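Local coordinates for protein-L-isoaspartate(D-aspartate) O-methyltransferase (Sulfolobus tokodaii, PDB 1VBF) that probably methylates L-isoaspartyl residues of damaged proteins, using S-adenosyl-L-methionine as methyl donor, as a step in their repair or degradation, at residues I60-E65 against V139-A144; L173-K178 against S184-G189. All blocks are in the same frame, centred on the assembly; numbering follows the deposited sequence.

Contact 1: I60-E65 against V139-A144; sequences IFMLDE and VVWATA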
# COMPACT_ATOMS: atom_id res chain seq x y z
N ILE B 60 29.52 -17.64 -1.21
CA ILE B 60 30.73 -17.88 -1.99
C ILE B 60 31.08 -16.66 -2.83
O ILE B 60 32.26 -16.32 -3.02
CB ILE B 60 30.55 -19.12 -2.90
CG1 ILE B 60 30.20 -20.33 -2.04
CG2 ILE B 60 31.83 -19.39 -3.67
CD1 ILE B 60 31.16 -20.51 -0.85
N PHE B 61 30.04 -15.99 -3.33
CA PHE B 61 30.24 -14.79 -4.12
C PHE B 61 30.87 -13.70 -3.24
O PHE B 61 31.83 -13.04 -3.64
CB PHE B 61 28.89 -14.29 -4.70
CG PHE B 61 29.00 -12.96 -5.39
CD1 PHE B 61 29.80 -12.82 -6.53
CD2 PHE B 61 28.40 -11.83 -4.85
CE1 PHE B 61 30.00 -11.56 -7.12
CE2 PHE B 61 28.59 -10.57 -5.43
CZ PHE B 61 29.40 -10.43 -6.56
N MSE B 62 30.35 -13.53 -2.03
CA MSE B 62 30.88 -12.54 -1.12
C MSE B 62 32.33 -12.81 -0.74
O MSE B 62 33.17 -11.91 -0.81
CB MSE B 62 30.00 -12.49 0.12
CG MSE B 62 28.57 -12.12 -0.22
SE MSE B 62 27.45 -11.74 1.31
CE MSE B 62 26.30 -13.28 1.18
N LEU B 63 32.63 -14.06 -0.37
CA LEU B 63 34.00 -14.41 -0.02
C LEU B 63 34.91 -14.23 -1.24
O LEU B 63 36.03 -13.75 -1.11
CB LEU B 63 34.09 -15.84 0.48
CG LEU B 63 33.32 -16.16 1.77
CD1 LEU B 63 33.72 -17.55 2.25
CD2 LEU B 63 33.60 -15.11 2.85
N ASP B 64 34.42 -14.61 -2.42
CA ASP B 64 35.23 -14.47 -3.62
C ASP B 64 35.55 -13.00 -3.86
O ASP B 64 36.65 -12.64 -4.28
CB ASP B 64 34.49 -15.08 -4.82
CG ASP B 64 35.43 -15.41 -6.00
OD1 ASP B 64 36.66 -15.57 -5.77
OD2 ASP B 64 34.92 -15.53 -7.14
N GLU B 65 34.59 -12.13 -3.56
CA GLU B 65 34.78 -10.70 -3.74
C GLU B 65 35.64 -10.07 -2.65
O GLU B 65 36.10 -8.93 -2.81
CB GLU B 65 33.42 -10.01 -3.76
CG GLU B 65 32.63 -10.19 -5.05
CD GLU B 65 33.20 -9.37 -6.19
OE1 GLU B 65 33.42 -8.16 -6.02
OE2 GLU B 65 33.44 -9.94 -7.28
N VAL B 139 33.91 -9.28 6.83
CA VAL B 139 32.69 -9.74 6.17
C VAL B 139 31.59 -9.67 7.20
O VAL B 139 31.79 -10.09 8.33
CB VAL B 139 32.74 -11.21 5.78
CG1 VAL B 139 31.84 -11.46 4.57
CG2 VAL B 139 34.14 -11.62 5.57
N VAL B 140 30.42 -9.16 6.83
CA VAL B 140 29.32 -9.09 7.79
C VAL B 140 28.20 -9.91 7.17
O VAL B 140 27.96 -9.77 6.00
CB VAL B 140 28.89 -7.62 8.00
CG1 VAL B 140 28.01 -7.49 9.25
CG2 VAL B 140 30.14 -6.75 8.13
N TRP B 141 27.54 -10.76 7.94
CA TRP B 141 26.48 -11.61 7.40
C TRP B 141 25.09 -11.19 7.83
O TRP B 141 24.21 -12.02 8.04
CB TRP B 141 26.70 -13.08 7.79
CG TRP B 141 27.97 -13.68 7.26
CD1 TRP B 141 29.11 -13.92 7.97
CD2 TRP B 141 28.27 -14.03 5.89
NE1 TRP B 141 30.10 -14.38 7.14
CE2 TRP B 141 29.62 -14.47 5.87
CE3 TRP B 141 27.54 -14.02 4.70
CZ2 TRP B 141 30.26 -14.89 4.69
CZ3 TRP B 141 28.19 -14.44 3.51
CH2 TRP B 141 29.53 -14.87 3.53
N ALA B 142 24.91 -9.89 7.99
CA ALA B 142 23.61 -9.35 8.35
C ALA B 142 23.61 -7.86 7.97
O ALA B 142 24.65 -7.20 7.97
CB ALA B 142 23.34 -9.55 9.83
N THR B 143 22.44 -7.35 7.62
CA THR B 143 22.34 -5.97 7.20
C THR B 143 22.43 -4.97 8.37
O THR B 143 22.03 -5.27 9.50
CB THR B 143 21.03 -5.75 6.36
OG1 THR B 143 20.98 -4.41 5.90
CG2 THR B 143 19.77 -6.02 7.19
N ALA B 144 23.00 -3.80 8.08
CA ALA B 144 23.14 -2.73 9.07
C ALA B 144 22.43 -1.44 8.63
O ALA B 144 22.17 -1.24 7.44
CB ALA B 144 24.61 -2.45 9.32
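Met62, present as selenomethionine, and Leu63 project from helix 56-65 onto the indole of Trp141, which follows the end of strand 135-140. This is helix-on-sheet packing in the Rossmann-like methyltransferase fold, with a Met-aromatic contact at its centre. Both helix residues address the benzo edge of the indole. Met62 comes in at the CZ3 side: its CG stands anti to the carbonyl carbon (chi1 -60°), the chain runs on nearly straight, and a bend at chi3 brings the terminal methyl CE back to the rim, close to the ring plane. The selenium sits 4.6 Å from the centroid of the six-membered ring and 54° off its normal, an oblique placement that is neither over the face nor in the plane. Leu63 takes the neighbouring part of the rim, its side chain running at about a right angle to that of Trp141, with CD2 3.8 Å from Trp141 CZ2. The two bumps thus straddle CH2, the outermost corner of the indole. Beneath one face lies Val139 CG1, 3.7 Å from the ring plane and displaced toward the rim, so Leu63 fits into the angle between the valine methyl and the indole edge. Tyr84 of helix 83-91 also stacks on Trp141, and Met62 also touches Thr54 and Phe193. At the bottom of that angle, Leu63 CD2 approaches Val139 CG1 to 4.4 Å.

Contact 2: L173-K178 against S184-G189; sequences LYKVIK and SLENLG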
# COMPACT_ATOMS: atom_id res chain seq x y z
N LEU B 173 24.31 -5.03 -1.17
CA LEU B 173 25.59 -5.62 -0.80
C LEU B 173 26.68 -4.61 -1.17
O LEU B 173 26.77 -4.17 -2.31
CB LEU B 173 25.76 -6.95 -1.55
CG LEU B 173 26.58 -8.14 -1.01
CD1 LEU B 173 27.87 -8.25 -1.77
CD2 LEU B 173 26.82 -7.98 0.47
N TYR B 174 27.51 -4.23 -0.21
CA TYR B 174 28.55 -3.27 -0.53
C TYR B 174 29.97 -3.75 -0.32
O TYR B 174 30.28 -4.39 0.68
CB TYR B 174 28.40 -1.99 0.28
CG TYR B 174 27.29 -1.08 -0.12
CD1 TYR B 174 26.01 -1.24 0.39
CD2 TYR B 174 27.53 -0.04 -1.01
CE1 TYR B 174 24.99 -0.38 0.03
CE2 TYR B 174 26.52 0.84 -1.38
CZ TYR B 174 25.25 0.66 -0.86
OH TYR B 174 24.25 1.52 -1.23
N LYS B 175 30.84 -3.41 -1.27
CA LYS B 175 32.25 -3.74 -1.17
C LYS B 175 32.95 -2.41 -0.86
O LYS B 175 33.01 -1.50 -1.69
CB LYS B 175 32.76 -4.35 -2.48
CG LYS B 175 34.22 -4.75 -2.44
CD LYS B 175 34.65 -5.36 -3.75
CE LYS B 175 36.12 -5.69 -3.74
NZ LYS B 175 36.44 -6.58 -4.87
N VAL B 176 33.48 -2.31 0.35
CA VAL B 176 34.12 -1.09 0.80
C VAL B 176 35.63 -1.17 0.86
O VAL B 176 36.17 -2.06 1.50
CB VAL B 176 33.61 -0.75 2.21
CG1 VAL B 176 34.20 0.54 2.69
CG2 VAL B 176 32.12 -0.68 2.19
N ILE B 177 36.32 -0.25 0.20
CA ILE B 177 37.77 -0.26 0.26
C ILE B 177 38.19 0.94 1.09
O ILE B 177 37.95 2.07 0.72
CB ILE B 177 38.43 -0.14 -1.12
CG1 ILE B 177 38.09 -1.36 -1.97
CG2 ILE B 177 39.92 -0.03 -0.95
CD1 ILE B 177 38.69 -1.28 -3.34
N LYS B 178 38.82 0.69 2.22
CA LYS B 178 39.20 1.79 3.08
C LYS B 178 40.15 2.81 2.45
O LYS B 178 41.08 2.46 1.73
CB LYS B 178 39.79 1.27 4.38
CG LYS B 178 39.93 2.33 5.43
CD LYS B 178 40.23 1.69 6.75
CE LYS B 178 40.38 2.69 7.88
NZ LYS B 178 40.70 1.94 9.14
N SER B 184 35.58 3.83 -0.94
CA SER B 184 35.02 3.69 -2.27
C SER B 184 33.98 2.62 -1.99
O SER B 184 34.28 1.59 -1.39
CB SER B 184 36.09 3.22 -3.28
OG SER B 184 36.34 1.82 -3.26
N LEU B 185 32.73 2.87 -2.35
CA LEU B 185 31.69 1.88 -2.11
C LEU B 185 31.13 1.41 -3.42
O LEU B 185 30.68 2.22 -4.23
CB LEU B 185 30.56 2.45 -1.26
CG LEU B 185 30.90 3.27 -0.02
CD1 LEU B 185 29.73 3.23 0.93
CD2 LEU B 185 32.11 2.70 0.67
N GLU B 186 31.15 0.11 -3.63
CA GLU B 186 30.66 -0.47 -4.85
C GLU B 186 29.48 -1.35 -4.55
O GLU B 186 29.58 -2.32 -3.83
CB GLU B 186 31.77 -1.28 -5.51
CG GLU B 186 31.32 -2.20 -6.60
CD GLU B 186 32.48 -3.02 -7.15
OE1 GLU B 186 33.51 -3.16 -6.45
OE2 GLU B 186 32.36 -3.55 -8.28
N ASN B 187 28.33 -0.97 -5.10
CA ASN B 187 27.11 -1.73 -4.93
C ASN B 187 27.26 -3.01 -5.73
O ASN B 187 27.44 -2.98 -6.94
CB ASN B 187 25.92 -0.95 -5.48
CG ASN B 187 24.61 -1.62 -5.19
OD1 ASN B 187 24.52 -2.84 -5.14
ND2 ASN B 187 23.57 -0.82 -5.02
N LEU B 188 27.19 -4.14 -5.05
CA LEU B 188 27.31 -5.43 -5.71
C LEU B 188 25.95 -6.05 -5.97
O LEU B 188 25.87 -7.17 -6.44
CB LEU B 188 28.15 -6.39 -4.87
CG LEU B 188 29.56 -5.89 -4.54
CD1 LEU B 188 30.27 -6.91 -3.67
CD2 LEU B 188 30.33 -5.63 -5.84
N GLY B 189 24.88 -5.33 -5.66
CA GLY B 189 23.57 -5.89 -5.91
C GLY B 189 22.58 -5.89 -4.77
O GLY B 189 22.90 -5.49 -3.65
O HOH W 1 35.20 -5.09 -7.14
O HOH W 2 34.57 -0.23 -3.83
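Backbone bonds pair Lys175 with Glu186 in both directions: each N reaches the other residue's O at 3.1 Å. Leu188 N donates to Leu173 O over 2.8 Å, almost straight at 176° at the hydrogen, and Ile177 N donates to Ser184 O in the carbonyl plane; the return bond from Ser184 N to Ile177 O is weak. Between these, Tyr174 faces Asn187 and Val176 faces Leu185 as non-hydrogen-bonded pairs. The segments run at 151° to each other, which together with the short connection 178-183 defines the antiparallel beta hairpin that ends the methyltransferase sheet, strand 184-191 being outermost within this chain. Apolar contacts occupy both faces. On one, Leu185 CD2 lies beside the methyls of Val176, 3.6 Å from CG1, and Leu185 CB meets the Tyr174 ring obliquely at CD2; Tyr203 of a second subunit packs on Leu185. Toward the other face, Leu188, with CG anti to its carbonyl carbon (chi1 -58°), lays CD1 against Leu173 CD1 and 3.8 Å from Lys175 CB. Replacing Leu188 by alanine would probably open a gap beside Leu173 and leave the root of the Lys175 chain less well covered. Lys175, Glu186 and Ser184 put polar groups on that face. Lys175 and Glu186 extend side by side, and one water bridges Lys175 NZ to Glu186 OE1, although NZ also donates to Glu65 O. A second water links Lys175 O with Ser184 OG. On the face of Tyr174 and Leu185, Asn187 OD1 accepts from Gly189 N at 2.6 Å, forming an Asx turn.

In the fold
From the N terminus, helix 56-65 comes first, and contact 1 returns to it after 73 intervening residues. The loop so closed contains strands 73-77, 94-99 and 118-122 with helices 83-91 and 102-109, and it ends on strand 135-140 in the middle of the sheet. The chain then adds strand 159-165 before contact 2 closes the short hairpin loop 178-183. The two loops follow in series, neither nesting nor crossing. In space they meet, their centres about 11 Å apart: Met62 packs on Leu173, Phe61 and Glu65 reach Leu188, and Glu65 OE1 forms a salt bridge with Lys175 NZ at 3.6 Å. One helix therefore spans from the central strands to the hairpin at the edge of the sheet.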